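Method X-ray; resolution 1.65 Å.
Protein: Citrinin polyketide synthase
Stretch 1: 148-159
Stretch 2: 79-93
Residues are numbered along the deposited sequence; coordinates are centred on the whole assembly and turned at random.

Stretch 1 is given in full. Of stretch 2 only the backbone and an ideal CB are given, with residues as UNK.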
ATOM      1  N   LYS A 148      -3.578  17.702  12.593  1.00 25.33           N
ATOM      2  CA  LYS A 148      -2.647  18.753  12.218  1.00 26.35           C
ATOM      3  C   LYS A 148      -2.778  19.096  10.737  1.00 25.24           C
ATOM      4  O   LYS A 148      -1.815  19.533  10.101  1.00 24.59           O
ATOM      5  CB  LYS A 148      -1.203  18.353  12.536  1.00 30.82           C
ATOM      6  CG  LYS A 148      -0.953  17.852  13.952  1.00 40.63           C
ATOM      7  CD  LYS A 148      -0.631  18.939  14.952  1.00 52.39           C
ATOM      8  CE  LYS A 148      -0.277  18.328  16.312  1.00 61.72           C
ATOM      9  NZ  LYS A 148      -1.395  17.505  16.900  1.00 65.63           N
ATOM     10  N   PHE A 149      -3.974  18.916  10.181  1.00 25.52           N
ATOM     11  CA  PHE A 149      -4.142  18.975   8.732  1.00 22.95           C
ATOM     12  C   PHE A 149      -3.944  20.383   8.196  1.00 21.75           C
ATOM     13  O   PHE A 149      -3.288  20.570   7.166  1.00 23.98           O
ATOM     14  CB  PHE A 149      -5.520  18.451   8.337  1.00 22.21           C
ATOM     15  CG  PHE A 149      -5.661  18.205   6.872  1.00 25.45           C
ATOM     16  CD1 PHE A 149      -5.055  17.108   6.299  1.00 27.69           C
ATOM     17  CD2 PHE A 149      -6.405  19.040   6.070  1.00 25.58           C
ATOM     18  CE1 PHE A 149      -5.155  16.867   4.955  1.00 26.74           C
ATOM     19  CE2 PHE A 149      -6.514  18.805   4.712  1.00 25.89           C
ATOM     20  CZ  PHE A 149      -5.901  17.686   4.164  1.00 25.01           C
ATOM     21  N   ALA A 150      -4.513  21.389   8.862  1.00 22.75           N
ATOM     22  CA  ALA A 150      -4.304  22.762   8.420  1.00 24.64           C
ATOM     23  C   ALA A 150      -2.826  23.123   8.490  1.00 26.72           C
ATOM     24  O   ALA A 150      -2.271  23.721   7.550  1.00 25.61           O
ATOM     25  CB  ALA A 150      -5.161  23.721   9.259  1.00 25.11           C
ATOM     26  N   ASP A 151      -2.153  22.747   9.580  1.00 27.65           N
ATOM     27  CA  ASP A 151      -0.722  23.028   9.668  1.00 27.77           C
ATOM     28  C   ASP A 151       0.062  22.352   8.545  1.00 25.02           C
ATOM     29  O   ASP A 151       1.008  22.947   8.006  1.00 24.98           O
ATOM     30  CB  ASP A 151      -0.179  22.611  11.033  1.00 32.46           C
ATOM     31  CG  ASP A 151      -0.529  23.596  12.110  1.00 35.77           C
ATOM     32  OD1 ASP A 151      -1.162  24.619  11.762  1.00 35.21           O
ATOM     33  OD2 ASP A 151      -0.163  23.362  13.280  1.00 38.56           O
ATOM     34  N   CYS A 152      -0.294  21.107   8.182  1.00 24.43           N
ATOM     35  CA  CYS A 152       0.427  20.402   7.120  1.00 24.30           C
ATOM     36  C   CYS A 152       0.208  21.051   5.761  1.00 22.94           C
ATOM     37  O   CYS A 152       1.168  21.297   5.027  1.00 24.18           O
ATOM     38  CB  CYS A 152       0.017  18.918   7.056  1.00 27.75           C
ATOM     39  SG  CYS A 152       0.662  17.953   8.395  1.00 28.29           S
ATOM     40  N   ILE A 153      -1.042  21.326   5.384  1.00 22.08           N
ATOM     41  CA  ILE A 153      -1.230  21.792   4.022  1.00 20.62           C
ATOM     42  C   ILE A 153      -0.685  23.196   3.826  1.00 21.74           C
ATOM     43  O   ILE A 153      -0.408  23.563   2.687  1.00 21.42           O
ATOM     44  CB  ILE A 153      -2.689  21.732   3.561  1.00 18.85           C
ATOM     45  CG1 ILE A 153      -3.607  22.601   4.391  1.00 20.89           C
ATOM     46  CG2 ILE A 153      -3.216  20.228   3.626  1.00 18.97           C
ATOM     47  CD1 ILE A 153      -5.067  22.572   3.906  1.00 24.25           C
ATOM     48  N   THR A 154      -0.506  23.985   4.898  1.00 24.51           N
ATOM     49  CA  THR A 154       0.107  25.312   4.769  1.00 23.81           C
ATOM     50  C   THR A 154       1.617  25.312   4.976  1.00 25.77           C
ATOM     51  O   THR A 154       2.258  26.328   4.707  1.00 27.83           O
ATOM     52  CB  THR A 154      -0.533  26.292   5.749  1.00 24.15           C
ATOM     53  OG1 THR A 154      -0.353  25.861   7.101  1.00 24.57           O
ATOM     54  CG2 THR A 154      -1.973  26.423   5.438  1.00 22.98           C
ATOM     55  N   GLY A 155       2.211  24.195   5.387  1.00 25.44           N
ATOM     56  CA  GLY A 155       3.639  24.110   5.561  1.00 27.10           C
ATOM     57  C   GLY A 155       4.133  24.323   6.973  1.00 28.27           C
ATOM     58  O   GLY A 155       5.341  24.226   7.203  1.00 29.82           O
ATOM     59  N   LYS A 156       3.258  24.669   7.917  1.00 27.95           N
ATOM     60  CA  LYS A 156       3.726  24.848   9.290  1.00 32.89           C
ATOM     61  C   LYS A 156       4.206  23.532   9.885  1.00 36.46           C
ATOM     62  O   LYS A 156       5.101  23.529  10.735  1.00 41.30           O
ATOM     63  CB  LYS A 156       2.622  25.452  10.154  1.00 36.76           C
ATOM     64  CG  LYS A 156       3.047  25.731  11.574  1.00 44.82           C
ATOM     65  CD  LYS A 156       1.931  26.365  12.364  1.00 54.26           C
ATOM     66  CE  LYS A 156       2.326  26.556  13.807  1.00 64.41           C
ATOM     67  NZ  LYS A 156       1.200  27.154  14.569  1.00 71.68           N
ATOM     68  N   GLU A 157       3.588  22.420   9.500  1.00 37.41           N
ATOM     69  CA  GLU A 157       4.067  21.083   9.819  1.00 38.87           C
ATOM     70  C   GLU A 157       4.246  20.324   8.515  1.00 35.09           C
ATOM     71  O   GLU A 157       3.738  20.726   7.465  1.00 32.39           O
ATOM     72  CB  GLU A 157       3.088  20.312  10.728  1.00 47.61           C
ATOM     73  CG  GLU A 157       2.814  20.954  12.072  1.00 59.82           C
ATOM     74  CD  GLU A 157       3.821  20.573  13.130  1.00 70.97           C
ATOM     75  OE1 GLU A 157       4.858  19.978  12.775  1.00 74.03           O
ATOM     76  OE2 GLU A 157       3.566  20.866  14.319  1.00 75.36           O
ATOM     77  N   ASP A 158       4.978  19.219   8.587  1.00 35.19           N
ATOM     78  CA  ASP A 158       5.196  18.349   7.441  1.00 35.10           C
ATOM     79  C   ASP A 158       4.682  16.944   7.753  1.00 32.33           C
ATOM     80  O   ASP A 158       5.011  16.367   8.799  1.00 31.40           O
ATOM     81  CB  ASP A 158       6.678  18.317   7.061  1.00 35.50           C
ATOM     82  CG  ASP A 158       6.938  17.414   5.889  1.00 36.63           C
ATOM     83  OD1 ASP A 158       6.685  17.845   4.745  1.00 37.06           O
ATOM     84  OD2 ASP A 158       7.334  16.264   6.118  1.00 38.74           O
ATOM     85  N   GLY A 159       3.866  16.399   6.847  1.00 30.79           N
ATOM     86  CA  GLY A 159       3.288  15.087   7.072  1.00 32.22           C
ATOM     87  C   GLY A 159       4.327  14.006   7.305  1.00 33.79           C
ATOM     88  O   GLY A 159       4.194  13.192   8.220  1.00 31.67           O
ATOM     89  N   UNK A  79      -9.473  27.331   0.480  1.00 27.42           N
ATOM     90  CA  UNK A  79      -8.572  27.496   1.617  1.00 26.69           C
ATOM     91  C   UNK A  79      -7.139  27.681   1.125  1.00 28.41           C
ATOM     92  O   UNK A  79      -6.820  27.269   0.006  1.00 26.70           O
ATOM     93  CB  UNK A  79      -8.664  26.294   2.560  1.00 26.69           C
ATOM     94  N   UNK A  80      -6.262  28.299   1.916  1.00 32.17           N
ATOM     95  CA  UNK A  80      -4.848  28.397   1.532  1.00 30.63           C
ATOM     96  C   UNK A  80      -4.106  27.083   1.697  1.00 26.66           C
ATOM     97  O   UNK A  80      -4.419  26.271   2.574  1.00 26.11           O
ATOM     98  CB  UNK A  80      -4.152  29.479   2.360  1.00 30.63           C
ATOM     99  N   UNK A  81      -3.087  26.903   0.857  1.00 23.60           N
ATOM    100  CA  UNK A  81      -2.250  25.715   0.940  1.00 25.32           C
ATOM    101  C   UNK A  81      -1.082  25.898  -0.005  1.00 24.39           C
ATOM    102  O   UNK A  81      -1.121  26.732  -0.921  1.00 25.36           O
ATOM    103  CB  UNK A  81      -3.037  24.446   0.606  1.00 25.32           C
ATOM    104  N   UNK A  82      -0.036  25.120   0.254  1.00 25.27           N
ATOM    105  CA  UNK A  82       1.181  25.176  -0.544  1.00 25.84           C
ATOM    106  C   UNK A  82       0.910  24.684  -1.961  1.00 25.11           C
ATOM    107  O   UNK A  82       0.143  23.744  -2.148  1.00 23.03           O
ATOM    108  CB  UNK A  82       2.290  24.346   0.106  1.00 25.84           C
ATOM    109  N   UNK A  83       1.531  25.287  -2.974  1.00 26.35           N
ATOM    110  CA  UNK A  83       1.295  24.819  -4.347  1.00 28.85           C
ATOM    111  C   UNK A  83       1.498  23.329  -4.546  1.00 25.81           C
ATOM    112  O   UNK A  83       0.794  22.746  -5.372  1.00 27.13           O
ATOM    113  CB  UNK A  83       2.217  25.571  -5.309  1.00 28.85           C
ATOM    114  N   UNK A  84       2.463  22.706  -3.860  1.00 23.78           N
ATOM    115  CA  UNK A  84       2.719  21.285  -4.093  1.00 25.42           C
ATOM    116  C   UNK A  84       1.539  20.417  -3.704  1.00 26.23           C
ATOM    117  O   UNK A  84       1.534  19.218  -4.021  1.00 26.82           O
ATOM    118  CB  UNK A  84       3.960  20.839  -3.318  1.00 25.42           C
ATOM    119  N   UNK A  85       0.548  20.985  -3.014  1.00 25.58           N
ATOM    120  CA  UNK A  85      -0.606  20.229  -2.573  1.00 23.98           C
ATOM    121  C   UNK A  85      -1.819  20.394  -3.488  1.00 25.18           C
ATOM    122  O   UNK A  85      -2.886  19.869  -3.170  1.00 25.28           O
ATOM    123  CB  UNK A  85      -0.975  20.647  -1.148  1.00 23.98           C
ATOM    124  N   UNK A  86      -1.664  21.029  -4.649  1.00 27.36           N
ATOM    125  CA  UNK A  86      -2.803  21.263  -5.538  1.00 30.15           C
ATOM    126  C   UNK A  86      -3.561  19.978  -5.865  1.00 30.24           C
ATOM    127  O   UNK A  86      -4.785  19.936  -5.740  1.00 31.72           O
ATOM    128  CB  UNK A  86      -2.326  21.921  -6.834  1.00 30.15           C
ATOM    129  N   UNK A  87      -2.868  18.935  -6.345  1.00 30.07           N
ATOM    130  CA  UNK A  87      -3.563  17.710  -6.727  1.00 30.16           C
ATOM    131  C   UNK A  87      -4.248  17.070  -5.522  1.00 31.52           C
ATOM    132  O   UNK A  87      -5.401  16.623  -5.605  1.00 33.96           O
ATOM    133  CB  UNK A  87      -2.586  16.721  -7.365  1.00 30.16           C
ATOM    134  N   UNK A  88      -3.530  16.991  -4.399  1.00 26.32           N
ATOM    135  CA  UNK A  88      -4.113  16.517  -3.143  1.00 25.95           C
ATOM    136  C   UNK A  88      -5.355  17.315  -2.754  1.00 28.20           C
ATOM    137  O   UNK A  88      -6.400  16.741  -2.409  1.00 28.92           O
ATOM    138  CB  UNK A  88      -3.076  16.594  -2.020  1.00 25.95           C
ATOM    139  N   UNK A  89      -5.270  18.648  -2.788  1.00 28.42           N
ATOM    140  CA  UNK A  89      -6.409  19.400  -2.300  1.00 25.23           C
ATOM    141  C   UNK A  89      -7.605  19.267  -3.222  1.00 27.87           C
ATOM    142  O   UNK A  89      -8.743  19.363  -2.758  1.00 29.90           O
ATOM    143  CB  UNK A  89      -6.037  20.875  -2.134  1.00 25.23           C
ATOM    144  N   UNK A  90      -7.387  19.030  -4.512  1.00 28.89           N
ATOM    145  CA  UNK A  90      -8.520  18.705  -5.374  1.00 33.79           C
ATOM    146  C   UNK A  90      -9.167  17.383  -4.959  1.00 34.36           C
ATOM    147  O   UNK A  90     -10.395  17.233  -5.026  1.00 37.08           O
ATOM    148  CB  UNK A  90      -8.072  18.636  -6.835  1.00 33.79           C
ATOM    149  N   UNK A  91      -8.363  16.418  -4.507  1.00 31.70           N
ATOM    150  CA  UNK A  91      -8.912  15.172  -3.963  1.00 30.69           C
ATOM    151  C   UNK A  91      -9.647  15.434  -2.649  1.00 28.00           C
ATOM    152  O   UNK A  91     -10.725  14.878  -2.411  1.00 28.12           O
ATOM    153  CB  UNK A  91      -7.799  14.144  -3.749  1.00 30.69           C
ATOM    154  N   UNK A  92      -9.090  16.312  -1.806  1.00 26.56           N
ATOM    155  CA  UNK A  92      -9.723  16.678  -0.532  1.00 25.32           C
ATOM    156  C   UNK A  92     -11.087  17.320  -0.764  1.00 27.42           C
ATOM    157  O   UNK A  92     -12.071  17.013  -0.067  1.00 26.80           O
ATOM    158  CB  UNK A  92      -8.824  17.631   0.258  1.00 25.32           C
ATOM    159  N   UNK A  93     -11.150  18.292  -1.680  1.00 28.69           N
ATOM    160  CA  UNK A  93     -12.438  18.902  -1.986  1.00 28.78           C
ATOM    161  C   UNK A  93     -13.388  17.876  -2.569  1.00 29.66           C
ATOM    162  O   UNK A  93     -14.602  17.930  -2.332  1.00 31.91           O
ATOM    163  CB  UNK A  93     -12.265  20.074  -2.954  1.00 28.78           C
TER

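At position 79, phi/psi of -76/157 is extended and the ideal CB lies 5.3 Å from Ile153 CD1, so a modest apolar group suits; it is Val79. Position 80 (-75/151) permits proline, and its ideal CB is 4.9 Å from Thr154 CG2, favouring a small or apolar group. Pro80 is deposited.

At position 81 the backbone is nearly fully extended (-172/160) and the ideal CB sits 3.5 Å from Ile153 O. Branching at CB would be crowded there, whereas a side chain leading away is free to be long. Tyr81 takes the p rotamer; its CB packs 4.0 Å from Ile153 CB, while its OH donates a hydrogen bond to the side chain of position 86.

At position 82, N donates to Ile153 O at 2.9 Å and 167°, satisfying a carbonyl in the last turn of the helix. This backbone bond rules out proline and says nothing more of the side chain. The CB points sideways, near bare Gly155, so a flexible apolar chain would suit. Leu82 brings CD1 to 3.6 Å from Gly155 CA; a CB on that glycine would sit 3.1 Å from CD1.

Position 83 (-52/-35) points away and opens a 3-10 segment; many residues would do, and Pro83 fits the phi. At 84 the CB reaches nothing, but the acid of Asp158 invites a long basic or polar chain. Lys84 extends p, t, t, t, leaving NZ 4.1 Å from Asp158 OD1, too far for a salt bridge; water 1 accepts from NZ (3.0 Å) and donates to OD1 (2.7 Å).

Position 85 points toward stretch 1, its CB 4.9 Å from Ile153 O and the carbonyl of Cys152 beyond, so a polar or aromatic group of medium length is plausible. His85 places the edge of its ring at Ile153 O (CD2, 3.4 Å); water 2 joins NE2 (2.8 Å) to Cys152 O (2.7 Å).

Positions 86, 87, 90 and 91 make no contact with stretch 1, leaving the choice open: Glu86 (OE1 2.6 Å from Tyr81 OH), Arg87, Asn90 and Leu91. Position 88 points toward Phe149 and Ile153 across a gap that asks for a large apolar group; Phe88 CZ meets Phe149 CE1 at 3.7 Å, rim to rim, planes at 64°. At 89, sideways, a long flexible apolar chain could reach Ile153, and Met89 CE does so (3.9 Å to CD1). Position 92, its CB 4.9 Å from Phe149 CZ, suits an aliphatic; Ile92 CD1 closes to 3.7 Å from that atom. Position 93 is out of reach; Tyr93 OH accepts from Val79 N (3.1 Å).

Stretch 2 (79-93) VPYLPKHERFMNLIY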
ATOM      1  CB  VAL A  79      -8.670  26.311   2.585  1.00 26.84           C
ATOM      2  CG1 VAL A  79     -10.058  26.310   3.243  1.00 28.66           C
ATOM      3  CG2 VAL A  79      -8.412  25.017   1.892  1.00 26.63           C
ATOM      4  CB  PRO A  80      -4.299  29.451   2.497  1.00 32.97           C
ATOM      5  CG  PRO A  80      -5.223  29.393   3.683  1.00 34.46           C
ATOM      6  CD  PRO A  80      -6.565  29.096   3.122  1.00 33.62           C
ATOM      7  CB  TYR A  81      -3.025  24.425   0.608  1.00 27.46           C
ATOM      8  CG  TYR A  81      -3.739  24.445  -0.721  1.00 26.36           C
ATOM      9  CD1 TYR A  81      -3.075  24.132  -1.893  1.00 25.22           C
ATOM     10  CD2 TYR A  81      -5.088  24.723  -0.791  1.00 29.02           C
ATOM     11  CE1 TYR A  81      -3.738  24.154  -3.114  1.00 28.57           C
ATOM     12  CE2 TYR A  81      -5.756  24.749  -1.997  1.00 32.86           C
ATOM     13  CZ  TYR A  81      -5.076  24.464  -3.154  1.00 33.03           C
ATOM     14  OH  TYR A  81      -5.780  24.491  -4.334  1.00 34.79           O
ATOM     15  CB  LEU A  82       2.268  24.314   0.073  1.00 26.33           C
ATOM     16  CG  LEU A  82       2.945  24.787   1.353  1.00 29.66           C
ATOM     17  CD1 LEU A  82       3.754  23.647   1.949  1.00 32.65           C
ATOM     18  CD2 LEU A  82       3.836  25.996   1.101  1.00 30.04           C
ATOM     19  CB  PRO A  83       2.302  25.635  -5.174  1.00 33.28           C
ATOM     20  CG  PRO A  83       2.961  26.583  -4.183  1.00 31.69           C
ATOM     21  CD  PRO A  83       2.137  26.628  -2.983  1.00 26.68           C
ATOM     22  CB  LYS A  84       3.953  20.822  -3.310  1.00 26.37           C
ATOM     23  CG  LYS A  84       3.808  20.817  -1.792  1.00 26.49           C
ATOM     24  CD  LYS A  84       4.953  20.056  -1.141  1.00 30.13           C
ATOM     25  CE  LYS A  84       5.128  20.417   0.329  1.00 33.90           C
ATOM     26  NZ  LYS A  84       6.067  19.479   1.015  1.00 36.19           N
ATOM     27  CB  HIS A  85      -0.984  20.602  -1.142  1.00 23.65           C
ATOM     28  CG  HIS A  85       0.026  20.190  -0.115  1.00 24.55           C
ATOM     29  ND1 HIS A  85       0.604  18.937  -0.097  1.00 25.02           N
ATOM     30  CD2 HIS A  85       0.545  20.858   0.942  1.00 24.51           C
ATOM     31  CE1 HIS A  85       1.448  18.856   0.918  1.00 23.51           C
ATOM     32  NE2 HIS A  85       1.439  20.013   1.559  1.00 23.45           N
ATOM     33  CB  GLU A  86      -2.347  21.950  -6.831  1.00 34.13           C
ATOM     34  CG  GLU A  86      -3.491  22.273  -7.800  1.00 36.95           C
ATOM     35  CD  GLU A  86      -4.444  23.303  -7.251  1.00 41.55           C
ATOM     36  OE1 GLU A  86      -4.084  23.970  -6.254  1.00 41.34           O
ATOM     37  OE2 GLU A  86      -5.555  23.443  -7.814  1.00 45.67           O
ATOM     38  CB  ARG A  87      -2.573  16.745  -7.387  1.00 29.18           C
ATOM     39  CG  ARG A  87      -2.084  17.257  -8.758  1.00 30.58           C
ATOM     40  CD  ARG A  87      -0.928  16.426  -9.304  1.00 32.20           C
ATOM     41  NE  ARG A  87       0.270  16.658  -8.513  1.00 31.98           N
ATOM     42  CZ  ARG A  87       1.429  16.051  -8.706  1.00 31.52           C
ATOM     43  NH1 ARG A  87       1.563  15.155  -9.682  1.00 32.23           N
ATOM     44  NH2 ARG A  87       2.460  16.341  -7.925  1.00 30.02           N
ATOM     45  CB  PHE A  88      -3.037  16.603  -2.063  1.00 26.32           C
ATOM     46  CG  PHE A  88      -3.464  16.131  -0.707  1.00 27.17           C
ATOM     47  CD1 PHE A  88      -4.133  14.941  -0.533  1.00 23.80           C
ATOM     48  CD2 PHE A  88      -3.149  16.886   0.411  1.00 30.36           C
ATOM     49  CE1 PHE A  88      -4.482  14.518   0.727  1.00 24.32           C
ATOM     50  CE2 PHE A  88      -3.487  16.466   1.655  1.00 31.27           C
ATOM     51  CZ  PHE A  88      -4.151  15.259   1.817  1.00 27.90           C
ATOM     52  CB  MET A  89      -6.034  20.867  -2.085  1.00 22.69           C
ATOM     53  CG  MET A  89      -5.079  21.020  -0.901  1.00 24.17           C
ATOM     54  SD  MET A  89      -5.775  20.463   0.658  1.00 25.89           S
ATOM     55  CE  MET A  89      -7.194  21.557   0.813  1.00 24.24           C
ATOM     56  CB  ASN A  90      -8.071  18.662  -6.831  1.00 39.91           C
ATOM     57  CG  ASN A  90      -7.635  20.023  -7.348  1.00 50.16           C
ATOM     58  OD1 ASN A  90      -8.154  21.065  -6.926  1.00 51.07           O
ATOM     59  ND2 ASN A  90      -6.671  20.022  -8.258  1.00 57.55           N
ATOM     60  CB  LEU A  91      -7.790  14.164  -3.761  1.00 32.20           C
ATOM     61  CG  LEU A  91      -8.054  12.704  -3.405  1.00 33.93           C
ATOM     62  CD1 LEU A  91      -6.868  11.884  -3.924  1.00 35.96           C
ATOM     63  CD2 LEU A  91      -8.209  12.526  -1.906  1.00 31.93           C
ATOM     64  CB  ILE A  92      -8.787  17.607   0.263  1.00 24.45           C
ATOM     65  CG1 ILE A  92      -7.570  16.823   0.781  1.00 25.04           C
ATOM     66  CG2 ILE A  92      -9.550  18.273   1.433  1.00 25.04           C
ATOM     67  CD1 ILE A  92      -7.943  15.683   1.771  1.00 25.25           C
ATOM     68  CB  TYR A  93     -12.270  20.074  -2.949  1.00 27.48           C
ATOM     69  CG  TYR A  93     -11.945  21.350  -2.245  1.00 27.18           C
ATOM     70  CD1 TYR A  93     -12.948  22.093  -1.653  1.00 25.83           C
ATOM     71  CD2 TYR A  93     -10.646  21.808  -2.152  1.00 29.64           C
ATOM     72  CE1 TYR A  93     -12.666  23.243  -0.994  1.00 27.84           C
ATOM     73  CE2 TYR A  93     -10.356  22.954  -1.497  1.00 30.84           C
ATOM     74  CZ  TYR A  93     -11.368  23.674  -0.915  1.00 29.78           C
ATOM     75  OH  TYR A  93     -11.072  24.840  -0.259  1.00 29.67           O
TER
HETATM   76  O   HOH W   1       5.849  20.242   3.910  1.00 31.64           O
HETATM   77  O   HOH W   2       3.140  19.971   3.821  1.00 28.21           O
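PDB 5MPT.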